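Local structure of DNA replication regulator protein HobA (Helicobacter pylori, 2UVP) at residues Gln45-Val50 against Asn174-Val179. The protein is required for the initiation of DNA replication, where it increases the binding of DnaA to the oriC region. Numbering follows the deposited sequence.
Sequences QTISHV and NALFSV
Ile47 carries this helix-helix contact, reaching over Ala175, Leu176 and Val179. Its two branches split the work. CG1 stands beside its own backbone N (chi1 -69°), and the chain then runs on extended. This carries Ile47 CD1 onto the backbone of the other helix, 3.5 Å from Leu176 N. The same methyl rests against that of Ala175, Ile47 CD1 to Ala175 CB 3.7 Å. CG2, anti to the backbone N, meets Val179 tip to tip, with 3.7 Å between Ile47 CG2 and Val179 CG2. One turn later Val50 adds a lighter touch: its CG1 lies 4.1 Å from Leu176 CD1, the two side chains crossing at about a right angle. Leu176 CD1 lies equally close to Ile47 CG2. The side chains that meet are all apolar, and no hydrogen bond runs between the segments. Behind them, Ser178 OG bonds back to Asn174 O (2.8 Å), the carbonyl that also accepts from Ser178 N on the opposite face of its plane. The axes of the two segments approach to 10.0 Å at a crossing angle of -50°. Leu186 at the chain end touches Ile47, and aromatic packing from another protein chain covers Ile47 and Ala175. In this alpha/beta fold, helix 39-51 lies against the parallel sheet, Thr46 and Val50 resting on Leu56 of strand 55-60, and the C-terminal part of helix 161-180 packs alongside it.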
ATOM      1  N   GLN A  45     -24.994  -6.707 -18.006  1.00 17.39           N
ATOM      2  CA  GLN A  45     -23.928  -6.459 -18.986  1.00 18.84           C
ATOM      3  C   GLN A  45     -22.560  -6.725 -18.386  1.00 18.62           C
ATOM      4  O   GLN A  45     -21.676  -7.293 -19.032  1.00 19.59           O
ATOM      5  CB  GLN A  45     -23.997  -5.025 -19.495  1.00 18.88           C
ATOM      6  CG  GLN A  45     -25.266  -4.760 -20.294  1.00 23.33           C
ATOM      7  CD  GLN A  45     -25.373  -3.345 -20.823  1.00 27.68           C
ATOM      8  OE1 GLN A  45     -24.552  -2.483 -20.514  1.00 32.11           O
ATOM      9  NE2 GLN A  45     -26.405  -3.099 -21.638  1.00 30.54           N
ATOM     10  N   THR A  46     -22.405  -6.360 -17.120  1.00 18.39           N
ATOM     11  CA  THR A  46     -21.158  -6.640 -16.397  1.00 17.65           C
ATOM     12  C   THR A  46     -20.945  -8.142 -16.182  1.00 17.63           C
ATOM     13  O   THR A  46     -19.828  -8.645 -16.347  1.00 17.15           O
ATOM     14  CB  THR A  46     -21.132  -5.860 -15.077  1.00 16.60           C
ATOM     15  OG1 THR A  46     -21.339  -4.475 -15.352  1.00 16.34           O
ATOM     16  CG2 THR A  46     -19.766  -6.024 -14.356  1.00 17.62           C
ATOM     17  N   ILE A  47     -22.006  -8.865 -15.819  1.00 16.70           N
ATOM     18  CA  ILE A  47     -21.947 -10.320 -15.696  1.00 17.35           C
ATOM     19  C   ILE A  47     -21.556 -10.972 -17.035  1.00 17.98           C
ATOM     20  O   ILE A  47     -20.682 -11.837 -17.063  1.00 18.51           O
ATOM     21  CB  ILE A  47     -23.263 -10.911 -15.189  1.00 17.21           C
ATOM     22  CG1 ILE A  47     -23.465 -10.499 -13.721  1.00 16.31           C
ATOM     23  CG2 ILE A  47     -23.228 -12.438 -15.308  1.00 18.04           C
ATOM     24  CD1 ILE A  47     -24.881 -10.756 -13.196  1.00 16.30           C
ATOM     25  N   SER A  48     -22.184 -10.538 -18.127  1.00 18.95           N
ATOM     26  CA  SER A  48     -21.837 -11.051 -19.461  1.00 19.68           C
ATOM     27  C   SER A  48     -20.360 -10.834 -19.780  1.00 20.09           C
ATOM     28  O   SER A  48     -19.708 -11.717 -20.345  1.00 20.57           O
ATOM     29  CB  SER A  48     -22.698 -10.397 -20.531  1.00 20.56           C
ATOM     30  OG  SER A  48     -24.000 -10.961 -20.469  1.00 22.56           O
ATOM     31  N   HIS A  49     -19.859  -9.650 -19.425  1.00 19.24           N
ATOM     32  CA  HIS A  49     -18.447  -9.319 -19.625  1.00 19.23           C
ATOM     33  C   HIS A  49     -17.566 -10.299 -18.876  1.00 19.33           C
ATOM     34  O   HIS A  49     -16.617 -10.865 -19.438  1.00 19.29           O
ATOM     35  CB  HIS A  49     -18.167  -7.897 -19.169  1.00 18.31           C
ATOM     36  CG  HIS A  49     -16.765  -7.446 -19.436  1.00 18.19           C
ATOM     37  ND1 HIS A  49     -15.801  -7.362 -18.452  1.00 18.87           N
ATOM     38  CD2 HIS A  49     -16.171  -7.053 -20.583  1.00 15.06           C
ATOM     39  CE1 HIS A  49     -14.673  -6.915 -18.983  1.00 13.65           C
ATOM     40  NE2 HIS A  49     -14.864  -6.750 -20.280  1.00 20.12           N
ATOM     41  N   VAL A  50     -17.887 -10.522 -17.605  1.00 19.30           N
ATOM     42  CA  VAL A  50     -17.164 -11.503 -16.809  1.00 20.19           C
ATOM     43  C   VAL A  50     -17.225 -12.893 -17.438  1.00 20.96           C
ATOM     44  O   VAL A  50     -16.203 -13.557 -17.570  1.00 21.01           O
ATOM     45  CB  VAL A  50     -17.659 -11.513 -15.343  1.00 20.37           C
ATOM     46  CG1 VAL A  50     -17.085 -12.715 -14.570  1.00 21.69           C
ATOM     47  CG2 VAL A  50     -17.317 -10.178 -14.671  1.00 20.78           C
ATOM     48  N   ASN A 174     -24.435 -11.508  -5.786  1.00 13.24           N
ATOM     49  CA  ASN A 174     -25.483 -12.543  -5.825  1.00 14.27           C
ATOM     50  C   ASN A 174     -25.951 -12.794  -7.255  1.00 14.54           C
ATOM     51  O   ASN A 174     -26.147 -13.945  -7.657  1.00 15.71           O
ATOM     52  CB  ASN A 174     -26.642 -12.154  -4.939  1.00 14.13           C
ATOM     53  CG  ASN A 174     -26.443 -12.598  -3.530  1.00 20.72           C
ATOM     54  OD1 ASN A 174     -26.879 -13.709  -3.141  1.00 23.08           O
ATOM     55  ND2 ASN A 174     -25.764 -11.768  -2.746  1.00 21.51           N
ATOM     56  N   ALA A 175     -26.093 -11.713  -8.019  1.00 14.29           N
ATOM     57  CA  ALA A 175     -26.499 -11.808  -9.415  1.00 14.66           C
ATOM     58  C   ALA A 175     -25.455 -12.573 -10.194  1.00 15.56           C
ATOM     59  O   ALA A 175     -25.783 -13.527 -10.889  1.00 15.34           O
ATOM     60  CB  ALA A 175     -26.718 -10.451 -10.006  1.00 13.78           C
ATOM     61  N   LEU A 176     -24.192 -12.186 -10.040  1.00 16.18           N
ATOM     62  CA  LEU A 176     -23.093 -12.892 -10.715  1.00 17.55           C
ATOM     63  C   LEU A 176     -23.055 -14.401 -10.444  1.00 18.37           C
ATOM     64  O   LEU A 176     -22.974 -15.192 -11.391  1.00 19.22           O
ATOM     65  CB  LEU A 176     -21.752 -12.269 -10.315  1.00 17.12           C
ATOM     66  CG  LEU A 176     -20.484 -12.967 -10.792  1.00 17.96           C
ATOM     67  CD1 LEU A 176     -20.431 -13.054 -12.309  1.00 20.31           C
ATOM     68  CD2 LEU A 176     -19.254 -12.219 -10.243  1.00 18.13           C
ATOM     69  N   PHE A 177     -23.088 -14.797  -9.172  1.00 19.29           N
ATOM     70  CA  PHE A 177     -22.968 -16.205  -8.828  1.00 21.36           C
ATOM     71  C   PHE A 177     -24.246 -16.964  -9.111  1.00 22.44           C
ATOM     72  O   PHE A 177     -24.213 -18.158  -9.446  1.00 23.24           O
ATOM     73  CB  PHE A 177     -22.473 -16.385  -7.395  1.00 21.77           C
ATOM     74  CG  PHE A 177     -21.003 -16.204  -7.280  1.00 21.91           C
ATOM     75  CD1 PHE A 177     -20.460 -14.935  -7.165  1.00 22.96           C
ATOM     76  CD2 PHE A 177     -20.155 -17.302  -7.363  1.00 24.15           C
ATOM     77  CE1 PHE A 177     -19.096 -14.747  -7.098  1.00 23.62           C
ATOM     78  CE2 PHE A 177     -18.778 -17.133  -7.311  1.00 24.15           C
ATOM     79  CZ  PHE A 177     -18.243 -15.860  -7.177  1.00 24.25           C
ATOM     80  N   SER A 178     -25.371 -16.266  -9.019  1.00 22.42           N
ATOM     81  CA  SER A 178     -26.629 -16.839  -9.475  1.00 23.99           C
ATOM     82  C   SER A 178     -26.530 -17.285 -10.928  1.00 24.77           C
ATOM     83  O   SER A 178     -27.005 -18.373 -11.264  1.00 25.72           O
ATOM     84  CB  SER A 178     -27.801 -15.885  -9.259  1.00 23.29           C
ATOM     85  OG  SER A 178     -28.125 -15.854  -7.882  1.00 24.88           O
ATOM     86  N   VAL A 179     -25.918 -16.484 -11.796  1.00 26.03           N
ATOM     87  CA  VAL A 179     -25.762 -16.963 -13.171  1.00 28.38           C
ATOM     88  C   VAL A 179     -24.632 -17.986 -13.329  1.00 29.94           C
ATOM     89  O   VAL A 179     -24.799 -18.979 -14.039  1.00 30.06           O
ATOM     90  CB  VAL A 179     -25.856 -15.867 -14.312  1.00 28.66           C
ATOM     91  CG1 VAL A 179     -26.307 -14.495 -13.808  1.00 28.29           C
ATOM     92  CG2 VAL A 179     -24.632 -15.806 -15.186  1.00 29.04           C
TER